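Local coordinates for STU0660 (Streptococcus thermophilus, PDB 3ZTH), which is a large Csn2-type CRISPR-associated protein that binds magnesium ions and probably binds DNA in CRISPR-mediated bacterial immunity, at residues A[37-47]-A[55-63]. Sequence-based numbering, arbitrary orientation.
Sequences ILSWYFGGKKY and FDYEEPTIL
Chi1 of Y41 (-162°) turns its ring away from its own backbone N and toward the strand, where I62 holds CG1 opposite its own carbonyl carbon; ring and isoleucine chain run antiparallel alongside each other. I62 CG1 sits over the ring centre in a CH-pi contact, 3.6 Å from the Y41 centroid and 10° off its normal. I62 CD1 reaches past the rim beside CD2, 3.4 Å from Y41 CD2, and also touches L38 CD2 and F42 CE2. At the ring edge, P60 O lies near the plane, 3.3 Å from Y41 CE1. The Y41 hydroxyl accepts a weak bond from I62 N (3.4 Å, 151°) and is also hydrogen-bonded to V70 O. Farther along, P60 CD lies over one face of the Y47 ring, toward the hydroxyl end, while E59 OE2 approaches the edge of that ring, 3.7 Å from Y47 CD2. P60 CB covers a face of F55, whose CZ meets I37 CD1 at 3.7 Å. Helix 28-43, which follows strand 20-24 of the mixed sheet, probably the P-loop NTPase-like core, thus packs through I37, L38, Y41 and F42 against 62-63, an edge strand, within this chain, of a separate three-stranded antiparallel sheet.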
ATOM      1  N   ILE A  37      -3.252 -28.828  11.425  1.00 29.41           N
ATOM      2  CA  ILE A  37      -3.979 -29.203  10.222  1.00 30.22           C
ATOM      3  C   ILE A  37      -5.440 -28.783  10.356  1.00 31.15           C
ATOM      4  O   ILE A  37      -6.011 -28.181   9.449  1.00 33.38           O
ATOM      5  CB  ILE A  37      -3.947 -30.724   9.999  1.00 30.83           C
ATOM      6  CG1 ILE A  37      -2.525 -31.192   9.692  1.00 31.82           C
ATOM      7  CG2 ILE A  37      -4.886 -31.086   8.874  1.00 29.89           C
ATOM      8  CD1 ILE A  37      -2.012 -30.739   8.318  1.00 33.77           C
ATOM      9  N   LEU A  38      -6.045 -29.123  11.489  1.00 30.29           N
ATOM     10  CA  LEU A  38      -7.438 -28.782  11.738  1.00 31.34           C
ATOM     11  C   LEU A  38      -7.726 -27.297  11.533  1.00 31.40           C
ATOM     12  O   LEU A  38      -8.652 -26.917  10.811  1.00 29.06           O
ATOM     13  CB  LEU A  38      -7.822 -29.184  13.160  1.00 31.60           C
ATOM     14  CG  LEU A  38      -8.201 -30.647  13.356  1.00 31.39           C
ATOM     15  CD1 LEU A  38      -8.292 -30.967  14.830  1.00 29.76           C
ATOM     16  CD2 LEU A  38      -9.525 -30.903  12.674  1.00 31.19           C
ATOM     17  N   SER A  39      -6.921 -26.454  12.160  1.00 32.74           N
ATOM     18  CA  SER A  39      -7.131 -25.024  12.043  1.00 33.90           C
ATOM     19  C   SER A  39      -6.884 -24.515  10.626  1.00 34.10           C
ATOM     20  O   SER A  39      -7.580 -23.618  10.159  1.00 34.07           O
ATOM     21  CB  SER A  39      -6.238 -24.281  13.040  1.00 31.99           C
ATOM     22  OG  SER A  39      -4.876 -24.451  12.721  1.00 34.14           O
ATOM     23  N   TRP A  40      -5.893 -25.078   9.941  1.00 33.02           N
ATOM     24  CA  TRP A  40      -5.597 -24.645   8.580  1.00 33.60           C
ATOM     25  C   TRP A  40      -6.702 -25.085   7.640  1.00 33.75           C
ATOM     26  O   TRP A  40      -7.190 -24.305   6.831  1.00 34.66           O
ATOM     27  CB  TRP A  40      -4.265 -25.230   8.114  1.00 34.82           C
ATOM     28  CG  TRP A  40      -3.069 -24.407   8.502  1.00 36.83           C
ATOM     29  CD1 TRP A  40      -3.032 -23.374   9.404  1.00 36.20           C
ATOM     30  CD2 TRP A  40      -1.732 -24.547   7.999  1.00 36.32           C
ATOM     31  NE1 TRP A  40      -1.757 -22.865   9.490  1.00 36.34           N
ATOM     32  CE2 TRP A  40      -0.939 -23.563   8.640  1.00 37.40           C
ATOM     33  CE3 TRP A  40      -1.128 -25.406   7.070  1.00 34.93           C
ATOM     34  CZ2 TRP A  40       0.431 -23.417   8.376  1.00 35.84           C
ATOM     35  CZ3 TRP A  40       0.235 -25.260   6.807  1.00 34.90           C
ATOM     36  CH2 TRP A  40       0.997 -24.269   7.459  1.00 35.32           C
ATOM     37  N   TYR A  41      -7.094 -26.345   7.765  1.00 33.69           N
ATOM     38  CA  TYR A  41      -8.133 -26.921   6.934  1.00 34.22           C
ATOM     39  C   TYR A  41      -9.454 -26.172   7.059  1.00 36.27           C
ATOM     40  O   TYR A  41     -10.023 -25.721   6.062  1.00 37.23           O
ATOM     41  CB  TYR A  41      -8.354 -28.376   7.333  1.00 32.70           C
ATOM     42  CG  TYR A  41      -9.073 -29.209   6.296  1.00 33.00           C
ATOM     43  CD1 TYR A  41      -8.424 -29.605   5.123  1.00 32.58           C
ATOM     44  CD2 TYR A  41     -10.380 -29.650   6.511  1.00 33.34           C
ATOM     45  CE1 TYR A  41      -9.049 -30.423   4.195  1.00 32.73           C
ATOM     46  CE2 TYR A  41     -11.019 -30.473   5.588  1.00 33.79           C
ATOM     47  CZ  TYR A  41     -10.344 -30.858   4.432  1.00 35.43           C
ATOM     48  OH  TYR A  41     -10.948 -31.708   3.529  1.00 38.19           O
ATOM     49  N   PHE A  42      -9.946 -26.051   8.287  1.00 35.54           N
ATOM     50  CA  PHE A  42     -11.221 -25.387   8.527  1.00 36.80           C
ATOM     51  C   PHE A  42     -11.120 -23.885   8.734  1.00 37.70           C
ATOM     52  O   PHE A  42     -12.129 -23.189   8.693  1.00 39.06           O
ATOM     53  CB  PHE A  42     -11.916 -26.015   9.740  1.00 35.62           C
ATOM     54  CG  PHE A  42     -12.309 -27.458   9.538  1.00 35.48           C
ATOM     55  CD1 PHE A  42     -13.156 -27.825   8.494  1.00 33.64           C
ATOM     56  CD2 PHE A  42     -11.836 -28.449  10.395  1.00 34.21           C
ATOM     57  CE1 PHE A  42     -13.526 -29.152   8.307  1.00 31.81           C
ATOM     58  CE2 PHE A  42     -12.201 -29.779  10.216  1.00 32.95           C
ATOM     59  CZ  PHE A  42     -13.050 -30.132   9.169  1.00 32.46           C
ATOM     60  N   GLY A  43      -9.903 -23.389   8.942  1.00 38.97           N
ATOM     61  CA  GLY A  43      -9.700 -21.970   9.170  1.00 37.40           C
ATOM     62  C   GLY A  43      -9.536 -21.099   7.938  1.00 39.58           C
ATOM     63  O   GLY A  43      -9.424 -19.879   8.064  1.00 41.47           O
ATOM     64  N   GLY A  44      -9.504 -21.702   6.753  1.00 39.29           N
ATOM     65  CA  GLY A  44      -9.370 -20.911   5.543  1.00 41.26           C
ATOM     66  C   GLY A  44      -7.947 -20.557   5.146  1.00 42.99           C
ATOM     67  O   GLY A  44      -7.708 -19.585   4.423  1.00 42.70           O
ATOM     68  N   LYS A  45      -6.994 -21.347   5.615  1.00 42.88           N
ATOM     69  CA  LYS A  45      -5.599 -21.110   5.289  1.00 42.91           C
ATOM     70  C   LYS A  45      -5.338 -21.143   3.780  1.00 43.36           C
ATOM     71  O   LYS A  45      -5.785 -22.049   3.079  1.00 40.79           O
ATOM     72  CB  LYS A  45      -4.734 -22.168   5.975  1.00 41.33           C
ATOM     73  CG  LYS A  45      -3.272 -22.141   5.603  1.00 40.41           C
ATOM     74  CD  LYS A  45      -2.563 -20.965   6.235  1.00 42.77           C
ATOM     75  CE  LYS A  45      -1.055 -21.069   6.024  1.00 44.91           C
ATOM     76  NZ  LYS A  45      -0.309 -20.019   6.779  1.00 46.44           N
ATOM     77  N   LYS A  46      -4.616 -20.142   3.286  1.00 45.87           N
ATOM     78  CA  LYS A  46      -4.240 -20.081   1.876  1.00 47.94           C
ATOM     79  C   LYS A  46      -2.820 -20.646   1.877  1.00 47.76           C
ATOM     80  O   LYS A  46      -1.893 -20.032   2.403  1.00 47.59           O
ATOM     81  CB  LYS A  46      -4.262 -18.635   1.377  1.00 50.11           C
ATOM     82  CG  LYS A  46      -5.647 -17.992   1.453  1.00 55.12           C
ATOM     83  CD  LYS A  46      -5.563 -16.470   1.457  1.00 59.00           C
ATOM     84  CE  LYS A  46      -6.854 -15.844   1.969  1.00 59.57           C
ATOM     85  NZ  LYS A  46      -6.656 -14.423   2.382  1.00 59.66           N
ATOM     86  N   TYR A  47      -2.668 -21.830   1.303  1.00 47.46           N
ATOM     87  CA  TYR A  47      -1.395 -22.526   1.283  1.00 47.56           C
ATOM     88  C   TYR A  47      -0.323 -22.013   0.339  1.00 48.10           C
ATOM     89  O   TYR A  47      -0.576 -21.782  -0.842  1.00 50.34           O
ATOM     90  CB  TYR A  47      -1.628 -23.996   0.958  1.00 48.04           C
ATOM     91  CG  TYR A  47      -2.710 -24.670   1.769  1.00 46.92           C
ATOM     92  CD1 TYR A  47      -2.597 -24.804   3.153  1.00 47.69           C
ATOM     93  CD2 TYR A  47      -3.817 -25.238   1.139  1.00 45.63           C
ATOM     94  CE1 TYR A  47      -3.560 -25.498   3.896  1.00 46.59           C
ATOM     95  CE2 TYR A  47      -4.781 -25.929   1.865  1.00 47.27           C
ATOM     96  CZ  TYR A  47      -4.646 -26.060   3.242  1.00 47.63           C
ATOM     97  OH  TYR A  47      -5.591 -26.763   3.954  1.00 49.01           O
ATOM     98  N   PHE A  55       3.558 -32.493   1.907  1.00 44.93           N
ATOM     99  CA  PHE A  55       2.480 -33.269   1.328  1.00 47.31           C
ATOM    100  C   PHE A  55       2.700 -33.400  -0.175  1.00 49.77           C
ATOM    101  O   PHE A  55       1.764 -33.652  -0.932  1.00 50.89           O
ATOM    102  CB  PHE A  55       1.144 -32.586   1.603  1.00 46.70           C
ATOM    103  CG  PHE A  55       0.856 -32.390   3.058  1.00 47.58           C
ATOM    104  CD1 PHE A  55       0.661 -33.483   3.895  1.00 47.76           C
ATOM    105  CD2 PHE A  55       0.788 -31.108   3.599  1.00 47.48           C
ATOM    106  CE1 PHE A  55       0.402 -33.303   5.252  1.00 47.47           C
ATOM    107  CE2 PHE A  55       0.531 -30.919   4.956  1.00 46.92           C
ATOM    108  CZ  PHE A  55       0.337 -32.018   5.781  1.00 47.46           C
ATOM    109  N   ASP A  56       3.944 -33.230  -0.606  1.00 51.68           N
ATOM    110  CA  ASP A  56       4.267 -33.300  -2.026  1.00 53.39           C
ATOM    111  C   ASP A  56       3.523 -32.234  -2.825  1.00 52.20           C
ATOM    112  O   ASP A  56       2.985 -32.512  -3.899  1.00 51.41           O
ATOM    113  CB  ASP A  56       3.942 -34.684  -2.582  1.00 55.79           C
ATOM    114  CG  ASP A  56       5.160 -35.568  -2.664  1.00 59.19           C
ATOM    115  OD1 ASP A  56       5.899 -35.662  -1.654  1.00 59.96           O
ATOM    116  OD2 ASP A  56       5.374 -36.166  -3.743  1.00 61.19           O
ATOM    117  N   TYR A  57       3.493 -31.019  -2.275  1.00 50.34           N
ATOM    118  CA  TYR A  57       2.853 -29.869  -2.910  1.00 48.60           C
ATOM    119  C   TYR A  57       1.395 -30.097  -3.277  1.00 49.53           C
ATOM    120  O   TYR A  57       0.863 -29.457  -4.185  1.00 49.18           O
ATOM    121  CB  TYR A  57       3.667 -29.467  -4.134  1.00 45.09           C
ATOM    122  CG  TYR A  57       5.112 -29.242  -3.768  1.00 43.34           C
ATOM    123  CD1 TYR A  57       5.516 -28.058  -3.148  1.00 42.35           C
ATOM    124  CD2 TYR A  57       6.062 -30.254  -3.940  1.00 41.24           C
ATOM    125  CE1 TYR A  57       6.823 -27.888  -2.701  1.00 40.44           C
ATOM    126  CE2 TYR A  57       7.368 -30.095  -3.496  1.00 39.06           C
ATOM    127  CZ  TYR A  57       7.741 -28.910  -2.877  1.00 39.67           C
ATOM    128  OH  TYR A  57       9.025 -28.749  -2.418  1.00 39.82           O
ATOM    129  N   GLU A  58       0.762 -31.017  -2.556  1.00 50.38           N
ATOM    130  CA  GLU A  58      -0.644 -31.341  -2.749  1.00 51.00           C
ATOM    131  C   GLU A  58      -1.341 -30.872  -1.475  1.00 49.14           C
ATOM    132  O   GLU A  58      -0.800 -31.038  -0.381  1.00 48.73           O
ATOM    133  CB  GLU A  58      -0.819 -32.850  -2.915  1.00 54.80           C
ATOM    134  CG  GLU A  58      -1.754 -33.231  -4.047  1.00 62.06           C
ATOM    135  CD  GLU A  58      -1.191 -32.841  -5.400  1.00 66.41           C
ATOM    136  OE1 GLU A  58      -0.170 -33.439  -5.807  1.00 66.80           O
ATOM    137  OE2 GLU A  58      -1.762 -31.933  -6.050  1.00 69.73           O
ATOM    138  N   GLU A  59      -2.525 -30.283  -1.602  1.00 46.24           N
ATOM    139  CA  GLU A  59      -3.235 -29.803  -0.422  1.00 45.31           C
ATOM    140  C   GLU A  59      -3.669 -30.962   0.466  1.00 44.27           C
ATOM    141  O   GLU A  59      -4.141 -31.980  -0.026  1.00 44.65           O
ATOM    142  CB  GLU A  59      -4.459 -28.989  -0.829  1.00 45.69           C
ATOM    143  CG  GLU A  59      -4.193 -28.012  -1.955  1.00 49.13           C
ATOM    144  CD  GLU A  59      -5.274 -26.962  -2.086  1.00 51.01           C
ATOM    145  OE1 GLU A  59      -6.466 -27.301  -1.915  1.00 51.90           O
ATOM    146  OE2 GLU A  59      -4.929 -25.794  -2.370  1.00 52.47           O
ATOM    147  N   PRO A  60      -3.503 -30.822   1.797  1.00 43.35           N
ATOM    148  CA  PRO A  60      -3.884 -31.869   2.754  1.00 41.92           C
ATOM    149  C   PRO A  60      -5.403 -32.071   2.841  1.00 41.87           C
ATOM    150  O   PRO A  60      -6.181 -31.128   2.692  1.00 41.79           O
ATOM    151  CB  PRO A  60      -3.281 -31.370   4.064  1.00 41.61           C
ATOM    152  CG  PRO A  60      -3.377 -29.883   3.918  1.00 40.21           C
ATOM    153  CD  PRO A  60      -2.905 -29.670   2.496  1.00 40.92           C
ATOM    154  N   THR A  61      -5.817 -33.303   3.107  1.00 40.34           N
ATOM    155  CA  THR A  61      -7.229 -33.630   3.175  1.00 39.02           C
ATOM    156  C   THR A  61      -7.686 -34.263   4.489  1.00 37.98           C
ATOM    157  O   THR A  61      -6.877 -34.803   5.247  1.00 36.65           O
ATOM    158  CB  THR A  61      -7.574 -34.569   1.991  1.00 40.83           C
ATOM    159  OG1 THR A  61      -8.195 -33.805   0.952  1.00 43.07           O
ATOM    160  CG2 THR A  61      -8.472 -35.700   2.416  1.00 38.32           C
ATOM    161  N   ILE A  62      -8.988 -34.177   4.754  1.00 36.92           N
ATOM    162  CA  ILE A  62      -9.591 -34.783   5.946  1.00 35.84           C
ATOM    163  C   ILE A  62     -10.794 -35.599   5.474  1.00 36.05           C
ATOM    164  O   ILE A  62     -11.740 -35.046   4.902  1.00 36.66           O
ATOM    165  CB  ILE A  62     -10.086 -33.724   6.962  1.00 35.65           C
ATOM    166  CG1 ILE A  62      -8.907 -32.899   7.480  1.00 35.83           C
ATOM    167  CG2 ILE A  62     -10.804 -34.412   8.111  1.00 33.90           C
ATOM    168  CD1 ILE A  62      -9.246 -32.015   8.669  1.00 35.98           C
ATOM    169  N   LEU A  63     -10.761 -36.909   5.712  1.00 35.27           N
ATOM    170  CA  LEU A  63     -11.842 -37.795   5.277  1.00 35.04           C
ATOM    171  C   LEU A  63     -12.774 -38.206   6.403  1.00 37.00           C
ATOM    172  O   LEU A  63     -12.390 -38.189   7.573  1.00 37.74           O
ATOM    173  CB  LEU A  63     -11.258 -39.059   4.641  1.00 31.52           C
ATOM    174  CG  LEU A  63     -10.168 -38.821   3.592  1.00 33.04           C
ATOM    175  CD1 LEU A  63      -9.599 -40.159   3.137  1.00 31.97           C
ATOM    176  CD2 LEU A  63     -10.739 -38.028   2.417  1.00 30.59           C
TER